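Local structure of imelysin (Bacteroides ovatus ATCC 8483, 3OYV) at residues A[77-82]-A[208-213]; A[135-140]-A[163-168]; A[128-133]-A[170-175]; A[145-150]-A[226-231]. The protein is of unknown function but belongs to the imelysin-like proteins, which are implicated in bacterial iron uptake. One frame throughout, in Å; residues are numbered along the deposited sequence.

Interaction 1 (A[77-82]-A[208-213]); sequences EIVDKC and DLKSYI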
loop_
_atom_site.group_PDB
_atom_site.type_symbol
_atom_site.label_atom_id
_atom_site.label_comp_id
_atom_site.label_asym_id
_atom_site.label_seq_id
_atom_site.Cartn_x
_atom_site.Cartn_y
_atom_site.Cartn_z
ATOM N N GLU A 77 12.025 -14.148 -4.693
ATOM C CA GLU A 77 10.773 -13.420 -4.878
ATOM C C GLU A 77 10.658 -12.326 -3.805
ATOM O O GLU A 77 10.318 -11.190 -4.109
ATOM C CB GLU A 77 9.563 -14.364 -4.822
ATOM C CG GLU A 77 8.202 -13.675 -5.042
ATOM C CD GLU A 77 7.977 -13.220 -6.474
ATOM O OE1 GLU A 77 8.802 -13.500 -7.379
ATOM O OE2 GLU A 77 6.954 -12.555 -6.729
ATOM N N ILE A 78 10.963 -12.691 -2.560
ATOM C CA ILE A 78 10.913 -11.708 -1.465
ATOM C C ILE A 78 11.789 -10.481 -1.784
ATOM O O ILE A 78 11.362 -9.324 -1.675
ATOM C CB ILE A 78 11.328 -12.307 -0.100
ATOM C CG1 ILE A 78 10.278 -13.322 0.346
ATOM C CG2 ILE A 78 11.633 -11.224 0.934
ATOM C CD1 ILE A 78 10.708 -14.205 1.512
ATOM N N VAL A 79 13.029 -10.746 -2.191
ATOM C CA VAL A 79 13.983 -9.668 -2.434
ATOM C C VAL A 79 13.602 -8.860 -3.688
ATOM O O VAL A 79 13.650 -7.626 -3.666
ATOM C CB VAL A 79 15.428 -10.213 -2.502
ATOM C CG1 VAL A 79 16.415 -9.122 -2.956
ATOM C CG2 VAL A 79 15.828 -10.801 -1.133
ATOM N N ASP A 80 13.161 -9.566 -4.726
ATOM C CA ASP A 80 12.692 -8.903 -5.958
ATOM C C ASP A 80 11.564 -7.937 -5.641
ATOM O O ASP A 80 11.529 -6.819 -6.157
ATOM C CB ASP A 80 12.144 -9.903 -6.970
ATOM C CG ASP A 80 13.229 -10.595 -7.803
ATOM O OD1 ASP A 80 14.388 -10.149 -7.786
ATOM O OD2 ASP A 80 12.862 -11.580 -8.475
ATOM N N LYS A 81 10.634 -8.361 -4.791
ATOM C CA LYS A 81 9.472 -7.520 -4.512
ATOM C C LYS A 81 9.791 -6.353 -3.576
ATOM O O LYS A 81 9.167 -5.285 -3.669
ATOM C CB LYS A 81 8.335 -8.388 -4.000
ATOM C CG LYS A 81 7.733 -9.197 -5.151
ATOM C CD LYS A 81 6.861 -8.333 -6.045
ATOM C CE LYS A 81 6.386 -9.062 -7.281
ATOM N NZ LYS A 81 5.441 -8.172 -8.036
ATOM N N CYS A 82 10.814 -6.493 -2.729
ATOM C CA CYS A 82 11.377 -5.341 -2.002
ATOM C C CYS A 82 11.991 -4.323 -2.983
ATOM O O CYS A 82 11.780 -3.099 -2.855
ATOM C CB CYS A 82 12.460 -5.790 -1.011
ATOM S SG CYS A 82 11.848 -6.642 0.477
ATOM N N ASP A 208 23.323 -6.206 -4.868
ATOM C CA ASP A 208 24.233 -6.774 -3.867
ATOM C C ASP A 208 23.601 -7.964 -3.118
ATOM O O ASP A 208 24.240 -8.982 -2.870
ATOM C CB ASP A 208 24.651 -5.689 -2.881
ATOM C CG ASP A 208 25.244 -4.480 -3.572
ATOM O OD1 ASP A 208 24.614 -3.916 -4.503
ATOM O OD2 ASP A 208 26.358 -4.103 -3.195
ATOM N N LEU A 209 22.333 -7.849 -2.757
ATOM C CA LEU A 209 21.710 -8.842 -1.854
ATOM C C LEU A 209 21.321 -10.112 -2.573
ATOM O O LEU A 209 21.707 -11.213 -2.146
ATOM C CB LEU A 209 20.526 -8.248 -1.076
ATOM C CG LEU A 209 19.743 -9.218 -0.166
ATOM C CD1 LEU A 209 20.659 -9.847 0.880
ATOM C CD2 LEU A 209 18.571 -8.455 0.494
ATOM N N LYS A 210 20.536 -9.994 -3.636
ATOM C CA LYS A 210 20.062 -11.183 -4.347
ATOM C C LYS A 210 21.214 -12.027 -4.874
ATOM O O LYS A 210 21.172 -13.244 -4.764
ATOM C CB LYS A 210 19.114 -10.857 -5.506
ATOM C CG LYS A 210 18.090 -11.961 -5.738
ATOM C CD LYS A 210 17.681 -12.151 -7.196
ATOM C CE LYS A 210 17.641 -10.856 -7.965
ATOM N NZ LYS A 210 16.643 -10.958 -9.073
ATOM N N SER A 211 22.215 -11.374 -5.463
ATOM C CA SER A 211 23.388 -12.063 -6.025
ATOM C C SER A 211 24.139 -12.840 -4.950
ATOM O O SER A 211 24.589 -13.972 -5.162
ATOM C CB SER A 211 24.365 -11.063 -6.686
ATOM O OG SER A 211 23.810 -10.436 -7.838
ATOM N N TYR A 212 24.297 -12.205 -3.801
ATOM C CA TYR A 212 25.032 -12.827 -2.706
ATOM C C TYR A 212 24.323 -14.095 -2.220
ATOM O O TYR A 212 24.952 -15.134 -2.020
ATOM C CB TYR A 212 25.252 -11.839 -1.573
ATOM C CG TYR A 212 26.204 -12.390 -0.542
ATOM C CD1 TYR A 212 27.586 -12.188 -0.671
ATOM C CD2 TYR A 212 25.753 -13.134 0.539
ATOM C CE1 TYR A 212 28.482 -12.723 0.261
ATOM C CE2 TYR A 212 26.649 -13.656 1.481
ATOM C CZ TYR A 212 28.004 -13.441 1.336
ATOM O OH TYR A 212 28.899 -13.974 2.257
ATOM N N ILE A 213 23.003 -14.027 -2.066
ATOM C CA ILE A 213 22.218 -15.202 -1.666
ATOM C C ILE A 213 22.259 -16.307 -2.733
ATOM O O ILE A 213 22.446 -17.489 -2.414
ATOM C CB ILE A 213 20.744 -14.800 -1.351
ATOM C CG1 ILE A 213 20.721 -13.810 -0.181
ATOM C CG2 ILE A 213 19.909 -16.044 -1.027
ATOM C CD1 ILE A 213 19.345 -13.063 -0.002
#

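Interaction 2 (A[135-140]-A[163-168]); sequences AYYGSL and KIKNAI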
loop_
_atom_site.group_PDB
_atom_site.type_symbol
_atom_site.label_atom_id
_atom_site.label_comp_id
_atom_site.label_asym_id
_atom_site.label_seq_id
_atom_site.Cartn_x
_atom_site.Cartn_y
_atom_site.Cartn_z
ATOM N N ALA A 135 10.301 -6.921 5.857
ATOM C CA ALA A 135 10.666 -8.127 5.117
ATOM C C ALA A 135 12.080 -8.563 5.471
ATOM O O ALA A 135 12.322 -9.751 5.663
ATOM C CB ALA A 135 10.554 -7.918 3.581
ATOM N N TYR A 136 13.006 -7.615 5.519
ATOM C CA TYR A 136 14.421 -7.908 5.754
ATOM C C TYR A 136 14.697 -8.336 7.209
ATOM O O TYR A 136 15.564 -9.183 7.465
ATOM C CB TYR A 136 15.269 -6.697 5.328
ATOM C CG TYR A 136 16.762 -6.976 5.327
ATOM C CD1 TYR A 136 17.301 -7.920 4.462
ATOM C CD2 TYR A 136 17.619 -6.257 6.161
ATOM C CE1 TYR A 136 18.681 -8.182 4.444
ATOM C CE2 TYR A 136 18.988 -6.521 6.155
ATOM C CZ TYR A 136 19.506 -7.471 5.312
ATOM O OH TYR A 136 20.857 -7.785 5.316
ATOM N N TYR A 137 13.941 -7.746 8.127
ATOM C CA TYR A 137 14.116 -7.968 9.580
ATOM C C TYR A 137 13.288 -9.138 10.125
ATOM O O TYR A 137 13.506 -9.588 11.256
ATOM C CB TYR A 137 13.732 -6.719 10.354
ATOM C CG TYR A 137 14.703 -5.538 10.337
ATOM C CD1 TYR A 137 15.751 -5.456 9.442
ATOM C CD2 TYR A 137 14.546 -4.478 11.238
ATOM C CE1 TYR A 137 16.634 -4.342 9.475
ATOM C CE2 TYR A 137 15.422 -3.404 11.278
ATOM C CZ TYR A 137 16.454 -3.319 10.380
ATOM O OH TYR A 137 17.325 -2.228 10.396
ATOM N N GLY A 138 12.336 -9.638 9.338
ATOM C CA GLY A 138 11.440 -10.698 9.812
ATOM C C GLY A 138 10.565 -10.300 10.968
ATOM O O GLY A 138 10.300 -11.092 11.865
ATOM N N SER A 139 10.130 -9.046 10.972
ATOM C CA SER A 139 9.298 -8.544 12.052
ATOM C C SER A 139 8.519 -7.307 11.626
ATOM O O SER A 139 8.765 -6.742 10.554
ATOM C CB SER A 139 10.174 -8.169 13.241
ATOM O OG SER A 139 10.871 -6.937 12.967
ATOM N N LEU A 140 7.649 -6.835 12.516
ATOM C CA LEU A 140 6.859 -5.629 12.253
ATOM C C LEU A 140 7.237 -4.412 13.056
ATOM O O LEU A 140 6.714 -3.344 12.791
ATOM C CB LEU A 140 5.397 -5.896 12.563
ATOM C CG LEU A 140 4.784 -7.002 11.734
ATOM C CD1 LEU A 140 3.335 -7.241 12.227
ATOM C CD2 LEU A 140 4.879 -6.711 10.220
ATOM N N LYS A 163 25.280 -2.360 5.169
ATOM C CA LYS A 163 24.977 -1.476 4.040
ATOM C C LYS A 163 23.485 -1.554 3.676
ATOM O O LYS A 163 22.873 -0.531 3.365
ATOM C CB LYS A 163 25.835 -1.818 2.850
ATOM C CG LYS A 163 27.292 -1.338 3.018
ATOM C CD LYS A 163 28.080 -1.561 1.736
ATOM C CE LYS A 163 29.596 -1.629 1.976
ATOM N NZ LYS A 163 30.107 -3.022 2.122
ATOM N N ILE A 164 22.877 -2.742 3.736
ATOM C CA ILE A 164 21.447 -2.855 3.406
ATOM C C ILE A 164 20.624 -2.125 4.458
ATOM O O ILE A 164 19.726 -1.335 4.135
ATOM C CB ILE A 164 21.047 -4.339 3.267
ATOM C CG1 ILE A 164 21.748 -4.986 2.078
ATOM C CG2 ILE A 164 19.472 -4.520 3.176
ATOM C CD1 ILE A 164 21.773 -6.511 2.147
ATOM N N LYS A 165 20.893 -2.371 5.730
ATOM C CA LYS A 165 20.160 -1.713 6.792
ATOM C C LYS A 165 20.267 -0.197 6.708
ATOM O O LYS A 165 19.286 0.529 6.887
ATOM C CB LYS A 165 20.615 -2.217 8.167
ATOM C CG LYS A 165 20.287 -3.680 8.436
ATOM C CD LYS A 165 20.400 -4.060 9.951
ATOM C CE LYS A 165 21.837 -4.034 10.423
ATOM N NZ LYS A 165 21.972 -4.430 11.860
ATOM N N ASN A 166 21.480 0.270 6.449
ATOM C CA ASN A 166 21.711 1.707 6.252
ATOM C C ASN A 166 20.932 2.288 5.066
ATOM O O ASN A 166 20.420 3.411 5.143
ATOM C CB ASN A 166 23.220 1.995 6.068
ATOM C CG ASN A 166 24.007 1.805 7.353
ATOM O OD1 ASN A 166 23.423 1.732 8.438
ATOM N ND2 ASN A 166 25.345 1.847 7.250
ATOM N N ALA A 167 20.893 1.539 3.981
ATOM C CA ALA A 167 20.171 1.988 2.771
ATOM C C ALA A 167 18.664 2.054 2.986
ATOM O O ALA A 167 18.000 2.982 2.477
ATOM C CB ALA A 167 20.489 1.144 1.597
ATOM N N ILE A 168 18.112 1.106 3.732
ATOM C CA ILE A 168 16.695 1.161 4.074
ATOM C C ILE A 168 16.402 2.395 4.910
ATOM O O ILE A 168 15.490 3.192 4.627
ATOM C CB ILE A 168 16.268 -0.117 4.833
ATOM C CG1 ILE A 168 16.379 -1.310 3.912
ATOM C CG2 ILE A 168 14.845 0.041 5.388
ATOM C CD1 ILE A 168 16.253 -2.671 4.643
HETATM O O HOH W 1 17.005 -0.364 8.364
#

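Interaction 3 (A[128-133]-A[170-175]); sequences NIYSIR and KAAKAI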
loop_
_atom_site.group_PDB
_atom_site.type_symbol
_atom_site.label_atom_id
_atom_site.label_comp_id
_atom_site.label_asym_id
_atom_site.label_seq_id
_atom_site.Cartn_x
_atom_site.Cartn_y
_atom_site.Cartn_z
ATOM N N ASN A 128 5.912 2.428 2.788
ATOM C CA ASN A 128 6.319 1.481 1.769
ATOM C C ASN A 128 7.777 1.014 1.997
ATOM O O ASN A 128 8.117 -0.152 1.807
ATOM C CB ASN A 128 6.226 2.055 0.346
ATOM C CG ASN A 128 4.810 2.468 -0.109
ATOM O OD1 ASN A 128 4.722 3.280 -1.030
ATOM N ND2 ASN A 128 3.740 1.946 0.497
ATOM N N ILE A 129 8.636 1.945 2.391
ATOM C CA ILE A 129 10.029 1.583 2.693
ATOM C C ILE A 129 10.090 0.721 3.972
ATOM O O ILE A 129 10.865 -0.233 4.046
ATOM C CB ILE A 129 10.943 2.817 2.780
ATOM C CG1 ILE A 129 10.931 3.618 1.462
ATOM C CG2 ILE A 129 12.354 2.388 3.165
ATOM C CD1 ILE A 129 11.262 2.848 0.227
ATOM N N TYR A 130 9.258 1.040 4.966
ATOM C CA TYR A 130 9.193 0.189 6.146
ATOM C C TYR A 130 8.704 -1.211 5.840
ATOM O O TYR A 130 9.060 -2.129 6.555
ATOM C CB TYR A 130 8.355 0.831 7.248
ATOM C CG TYR A 130 9.015 2.030 7.879
ATOM C CD1 TYR A 130 10.389 2.052 8.084
ATOM C CD2 TYR A 130 8.273 3.132 8.283
ATOM C CE1 TYR A 130 11.012 3.140 8.665
ATOM C CE2 TYR A 130 8.895 4.235 8.879
ATOM C CZ TYR A 130 10.256 4.212 9.056
ATOM O OH TYR A 130 10.878 5.296 9.640
ATOM N N SER A 131 7.940 -1.384 4.765
ATOM C CA SER A 131 7.601 -2.730 4.301
ATOM C C SER A 131 8.857 -3.543 3.961
ATOM O O SER A 131 8.984 -4.729 4.331
ATOM C CB SER A 131 6.649 -2.678 3.111
ATOM O OG SER A 131 6.134 -3.971 2.803
ATOM N N ILE A 132 9.807 -2.881 3.309
ATOM C CA ILE A 132 11.090 -3.519 3.008
ATOM C C ILE A 132 11.847 -3.850 4.315
ATOM O O ILE A 132 12.382 -4.964 4.471
ATOM C CB ILE A 132 11.987 -2.606 2.130
ATOM C CG1 ILE A 132 11.301 -2.312 0.802
ATOM C CG2 ILE A 132 13.370 -3.239 1.941
ATOM C CD1 ILE A 132 12.066 -1.252 -0.038
ATOM N N ARG A 133 11.893 -2.895 5.234
ATOM C CA ARG A 133 12.485 -3.149 6.534
ATOM C C ARG A 133 11.884 -4.390 7.178
ATOM O O ARG A 133 12.607 -5.270 7.635
ATOM C CB ARG A 133 12.291 -1.951 7.440
ATOM C CG ARG A 133 12.976 -2.126 8.788
ATOM C CD ARG A 133 12.343 -1.251 9.830
ATOM N NE ARG A 133 10.924 -1.551 10.025
ATOM C CZ ARG A 133 10.134 -0.872 10.828
ATOM N NH1 ARG A 133 10.627 0.158 11.534
ATOM N NH2 ARG A 133 8.850 -1.196 10.942
ATOM N N LYS A 170 18.221 5.099 5.100
ATOM C CA LYS A 170 18.456 6.356 4.445
ATOM C C LYS A 170 17.312 6.735 3.483
ATOM O O LYS A 170 16.972 7.927 3.400
ATOM C CB LYS A 170 19.763 6.310 3.749
ATOM C CG LYS A 170 20.126 7.621 3.199
ATOM C CD LYS A 170 21.388 7.445 2.451
ATOM C CE LYS A 170 21.719 8.651 1.653
ATOM N NZ LYS A 170 22.914 8.387 0.838
ATOM N N ALA A 171 16.678 5.761 2.838
ATOM C CA ALA A 171 15.507 6.040 1.995
ATOM C C ALA A 171 14.326 6.533 2.830
ATOM O O ALA A 171 13.667 7.516 2.465
ATOM C CB ALA A 171 15.149 4.828 1.149
ATOM N N ALA A 172 14.019 5.854 3.931
ATOM C CA ALA A 172 12.936 6.298 4.787
ATOM C C ALA A 172 13.147 7.724 5.295
ATOM O O ALA A 172 12.254 8.579 5.249
ATOM C CB ALA A 172 12.703 5.316 5.943
ATOM N N LYS A 173 14.348 8.015 5.778
ATOM C CA LYS A 173 14.614 9.341 6.310
ATOM C C LYS A 173 14.619 10.379 5.179
ATOM O O LYS A 173 14.183 11.496 5.400
ATOM C CB LYS A 173 15.936 9.349 7.097
ATOM C CG LYS A 173 16.281 10.673 7.777
ATOM C CD LYS A 173 15.220 11.152 8.768
ATOM C CE LYS A 173 15.811 12.109 9.832
ATOM N NZ LYS A 173 16.594 13.244 9.264
ATOM N N ALA A 174 15.112 10.031 4.000
ATOM C CA ALA A 174 15.098 10.999 2.883
ATOM C C ALA A 174 13.661 11.386 2.488
ATOM O O ALA A 174 13.368 12.559 2.245
ATOM C CB ALA A 174 15.827 10.455 1.686
ATOM N N ILE A 175 12.747 10.418 2.493
ATOM C CA ILE A 175 11.345 10.740 2.165
ATOM C C ILE A 175 10.766 11.632 3.257
ATOM O O ILE A 175 10.096 12.631 2.977
ATOM C CB ILE A 175 10.535 9.470 1.972
ATOM C CG1 ILE A 175 11.029 8.684 0.746
ATOM C CG2 ILE A 175 9.023 9.836 1.831
ATOM C CD1 ILE A 175 10.581 7.217 0.725
#

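Interaction 4 (A[145-150]-A[226-231]); sequences NANSLS and LNPVVT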
loop_
_atom_site.group_PDB
_atom_site.type_symbol
_atom_site.label_atom_id
_atom_site.label_comp_id
_atom_site.label_asym_id
_atom_site.label_seq_id
_atom_site.Cartn_x
_atom_site.Cartn_y
_atom_site.Cartn_z
ATOM N N ASN A 145 14.778 -10.054 13.847
ATOM C CA ASN A 145 14.458 -11.381 14.313
ATOM C C ASN A 145 15.621 -12.342 14.080
ATOM O O ASN A 145 16.339 -12.257 13.070
ATOM C CB ASN A 145 13.218 -11.917 13.596
ATOM C CG ASN A 145 12.608 -13.042 14.332
ATOM O OD1 ASN A 145 12.814 -14.189 13.977
ATOM N ND2 ASN A 145 11.887 -12.747 15.378
ATOM N N ALA A 146 15.757 -13.323 14.978
ATOM C CA ALA A 146 16.738 -14.376 14.793
ATOM C C ALA A 146 16.611 -15.106 13.466
ATOM O O ALA A 146 17.625 -15.539 12.918
ATOM C CB ALA A 146 16.657 -15.429 15.935
ATOM N N ASN A 147 15.377 -15.272 12.998
ATOM C CA ASN A 147 15.108 -15.957 11.736
ATOM C C ASN A 147 14.734 -14.929 10.668
ATOM O O ASN A 147 13.611 -14.765 10.290
ATOM C CB ASN A 147 14.036 -17.010 11.926
ATOM C CG ASN A 147 14.497 -18.157 12.789
ATOM O OD1 ASN A 147 13.923 -18.418 13.846
ATOM N ND2 ASN A 147 15.523 -18.803 12.369
ATOM N N SER A 148 15.721 -14.200 10.198
ATOM C CA SER A 148 15.520 -13.146 9.198
ATOM C C SER A 148 16.657 -13.168 8.200
ATOM O O SER A 148 17.751 -13.642 8.512
ATOM C CB SER A 148 15.449 -11.782 9.868
ATOM O OG SER A 148 16.698 -11.412 10.461
ATOM N N LEU A 149 16.409 -12.582 7.029
ATOM C CA LEU A 149 17.460 -12.395 6.056
ATOM C C LEU A 149 18.572 -11.586 6.687
ATOM O O LEU A 149 19.739 -11.880 6.459
ATOM C CB LEU A 149 16.938 -11.679 4.808
ATOM C CG LEU A 149 16.096 -12.474 3.824
ATOM C CD1 LEU A 149 15.615 -11.552 2.692
ATOM C CD2 LEU A 149 16.907 -13.665 3.277
ATOM N N SER A 150 18.236 -10.544 7.442
ATOM C CA SER A 150 19.281 -9.719 8.063
ATOM C C SER A 150 20.227 -10.551 8.930
ATOM O O SER A 150 21.449 -10.396 8.818
ATOM C CB SER A 150 18.667 -8.610 8.889
ATOM O OG SER A 150 19.647 -7.745 9.469
ATOM N N LEU A 226 17.431 -21.326 4.588
ATOM C CA LEU A 226 16.403 -20.350 4.223
ATOM C C LEU A 226 14.969 -20.698 4.622
ATOM O O LEU A 226 14.140 -19.811 4.744
ATOM C CB LEU A 226 16.498 -19.988 2.743
ATOM C CG LEU A 226 17.773 -19.225 2.306
ATOM C CD1 LEU A 226 17.706 -18.970 0.794
ATOM C CD2 LEU A 226 17.950 -17.940 3.055
ATOM N N ASN A 227 14.687 -21.975 4.867
ATOM C CA ASN A 227 13.351 -22.336 5.327
ATOM C C ASN A 227 12.886 -21.515 6.531
ATOM O O ASN A 227 11.754 -21.037 6.528
ATOM C CB ASN A 227 13.237 -23.816 5.652
ATOM C CG ASN A 227 13.026 -24.700 4.435
ATOM O OD1 ASN A 227 12.982 -24.241 3.300
ATOM N ND2 ASN A 227 12.908 -26.021 4.677
ATOM N N PRO A 228 13.712 -21.390 7.588
ATOM C CA PRO A 228 13.212 -20.642 8.746
ATOM C C PRO A 228 12.990 -19.171 8.436
ATOM O O PRO A 228 12.157 -18.527 9.074
ATOM C CB PRO A 228 14.281 -20.862 9.826
ATOM C CG PRO A 228 15.345 -21.567 9.222
ATOM C CD PRO A 228 14.953 -22.125 7.878
ATOM N N VAL A 229 13.763 -18.648 7.497
ATOM C CA VAL A 229 13.591 -17.261 7.068
ATOM C C VAL A 229 12.194 -17.131 6.388
ATOM O O VAL A 229 11.439 -16.194 6.676
ATOM C CB VAL A 229 14.718 -16.819 6.124
ATOM C CG1 VAL A 229 14.388 -15.442 5.517
ATOM C CG2 VAL A 229 16.077 -16.819 6.858
ATOM N N VAL A 230 11.872 -18.058 5.488
ATOM C CA VAL A 230 10.582 -18.036 4.777
ATOM C C VAL A 230 9.415 -18.181 5.767
ATOM O O VAL A 230 8.429 -17.445 5.709
ATOM C CB VAL A 230 10.516 -19.048 3.656
ATOM C CG1 VAL A 230 9.128 -19.058 3.018
ATOM C CG2 VAL A 230 11.621 -18.769 2.601
ATOM N N THR A 231 9.543 -19.104 6.696
ATOM C CA THR A 231 8.480 -19.389 7.639
ATOM C C THR A 231 8.217 -18.176 8.504
ATOM O O THR A 231 7.057 -17.772 8.709
ATOM C CB THR A 231 8.825 -20.654 8.438
ATOM O OG1 THR A 231 8.807 -21.739 7.545
ATOM C CG2 THR A 231 7.857 -20.872 9.618
HETATM O O HOH W 2 12.138 -13.827 8.090
#

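Interaction 1 (A[77-82]-A[208-213])
V79 and D80 meet L209, K210 and I213 in an antiparallel helix-helix contact that is apolar in the middle and salt-bridged at its margin, joining helix 71-102 to helix 189-214. The short segment axes come within 10.1 Å of each other at 169°, and the CA atoms of V79 and K210, 6.6 Å apart, mark the closest backbone register. V79 fills the middle with both branches. Its CG2, beside the backbone N, lies 4.0 Å from L209 CD2 and 4.3 Å from I213 CD1. Its CG1, anti to the backbone N (chi1 172°), rests 4.1 Å from K210 CB, so the lysine contributes its aliphatic root as well as its charge. The pair is consistent with a helical bundle in this imelysin-family protein, and helix 149-156 closes over the same patch: L149 touches V79, and I153 touches L209 and I213. Beside this patch, the K210 chain bends at its second and third torsions, and its NZ lies 2.7 Å from D80 OD1. D80 OD1 accepts the bond with its syn lone pair, on the side of OD2, which itself stays 3.9 Å from NZ. Because K210 was deposited in two conformers, this salt bridge belongs to the one described and may be only partly populated. An alanine in place of D80 would probably leave the K210 ammonium group without its mate here and free to swing toward solvent. The main-chain O of D80 has a second lysine partner, accepting a hydrogen bond from K206 NZ.

Interaction 2 (A[135-140]-A[163-168])
Y136 meets I164, K165 and I168 through its phenol ring, and the neighbouring Y137 adds a second contact to K165. With CG anti to the backbone N (chi1 -171°), the Y136 ring leaves helix 121-137 toward helix 158-177. I164 CG2 sits over one face, 3.7 Å from the ring centroid and 15° off the normal, a CH-pi contact, while I164 CD1 approaches the hydroxyl OH to 3.5 Å. K165 CG comes to the ring edge in its plane, 3.9 Å from CE2, and I168 CD1 lies 4.1 Å from CD2. I164 is thus set against the face and the K165 chain against the edge, while the polar tip is held by D161, whose OD1 is hydrogen-bonded to Y136 OH. This is packing between two helices of the bundle, at the very end of helix 121-137. Next in sequence, Y137 sends its ring across the K165 chain at about a right angle, its OH 3.6 Å from K165 CD. The same hydroxyl lies 2.8 Å from a water that donates to K165 O at 2.9 Å, so the two helices are also bridged through solvent. G138 then leaves the helical conformation with positive phi (63°), a value that favours glycine, and its O accepts from Q232 NE2 on helix 223-261. S139 OG is hydrogen-bonded to N143 O in the loop that follows.

Interaction 3 (A[128-133]-A[170-175])
I129 and Y130 pack on A171, A172 and I175 in an antiparallel helix pair, helix 121-137 against helix 158-177. With helices 71-102 and 189-214 this is consistent with a four-helix bundle: I132 touches L201 and L205 of the latter, and N128 touches I85 and V89 of the former. The segment axes approach to 9.5 Å with a signed crossing angle of -165°, and the CA atoms of I129 and A172 are 5.9 Å apart, a closeness that the short alanine side chains permit. The side chain of I129 starts with CB directed toward the partner helix and divides there. The CG2 branch, anti to the backbone N, reaches the alanine surface, 3.9 Å from the backbone N of A172 and 4.2 Å from A171 CB. On the other branch, CG1 meets I175 CD1 at 3.7 Å, the two isoleucines crossing at a slant. The second torsion of I129 (-54°) then folds CD1 back instead of extending it, and this tip lies 4.5 Å from A171 CB and about equally far from I175 CD1. Apart from the backbone N of A172, these partners are all carbon, and no hydrogen bond spans the contact. Y130 extends the apolar patch at the side. Its ring leans on A172 CB obliquely, and on its own helix the ring has the R133 guanidinium beside it, with Y130 CD1 above one face of that group. A172 CB therefore has two neighbours from the opposing helix, I129 CG2 at 4.1 Å and Y130 CE1 at 3.9 Å.

Interaction 4 (A[145-150]-A[226-231])
V229 and L149 cross at about a right angle, and so, farther out, do P228 and N147; these two crossings join the start of helix 149-156 and the loop before it to helix 223-261. V229 turns its two methyls to different partners. CG1, anti to the backbone N (chi1 171°), lies 3.8 Å from L149 CD2, and CG2 rests over the main chain of S148, 3.9 Å from its C. L149 CD2 also comes within 4.4 Å of L226 CD2, one turn earlier. On the outer side the amide of N147 lies across the proline, ND2 3.5 Å from P228 CB, a contact of polar group with carbon. P228 sits where the helix is kinked, since the N atoms of residues 228 and 229 make no bond to the preceding turn. Within the loop, N145 OD1 accepts from N147 N in an Asx turn, and S148 is the N-cap of helix 149-156, its OG bonded to T151 N and giving a bond of 2.8 Å to N145 O. An alanine at V229 would probably open a gap beside L149 and over the S148 main chain, leaving the leucine freer to shift. Between the two backbones a water lies 2.8 Å from N147 O and 2.8 Å from V229 O; it can donate to either, though its two protons must be shared with further acceptors nearby. The contact thus sets an apolar valine-leucine patch beside a water bridge between two backbone carbonyls, with no direct hydrogen bond across the two segments.

From the N terminus, helix 71-102 supplies the first half of interaction 1, then helix 121-137 opens interaction 3 at 128-133 and interaction 2 at 135-140, and the following loop and the start of helix 149-156 open interaction 4. Interaction 2 closes first, at 163-168, then interaction 3 at 170-175 and interaction 1 at 208-213, so the three loops lie one within another. Interaction 4 closes last, at 226-231, and crosses all three. Interactions 2 and 3 are successive levels of one helix pair, 9 Å between centres. Interaction 1 touches interaction 2 where L209 meets Y136, and interaction 4 where V79 meets L149 and I213 meets L226, the latter joining helix 189-214 to helix 223-261.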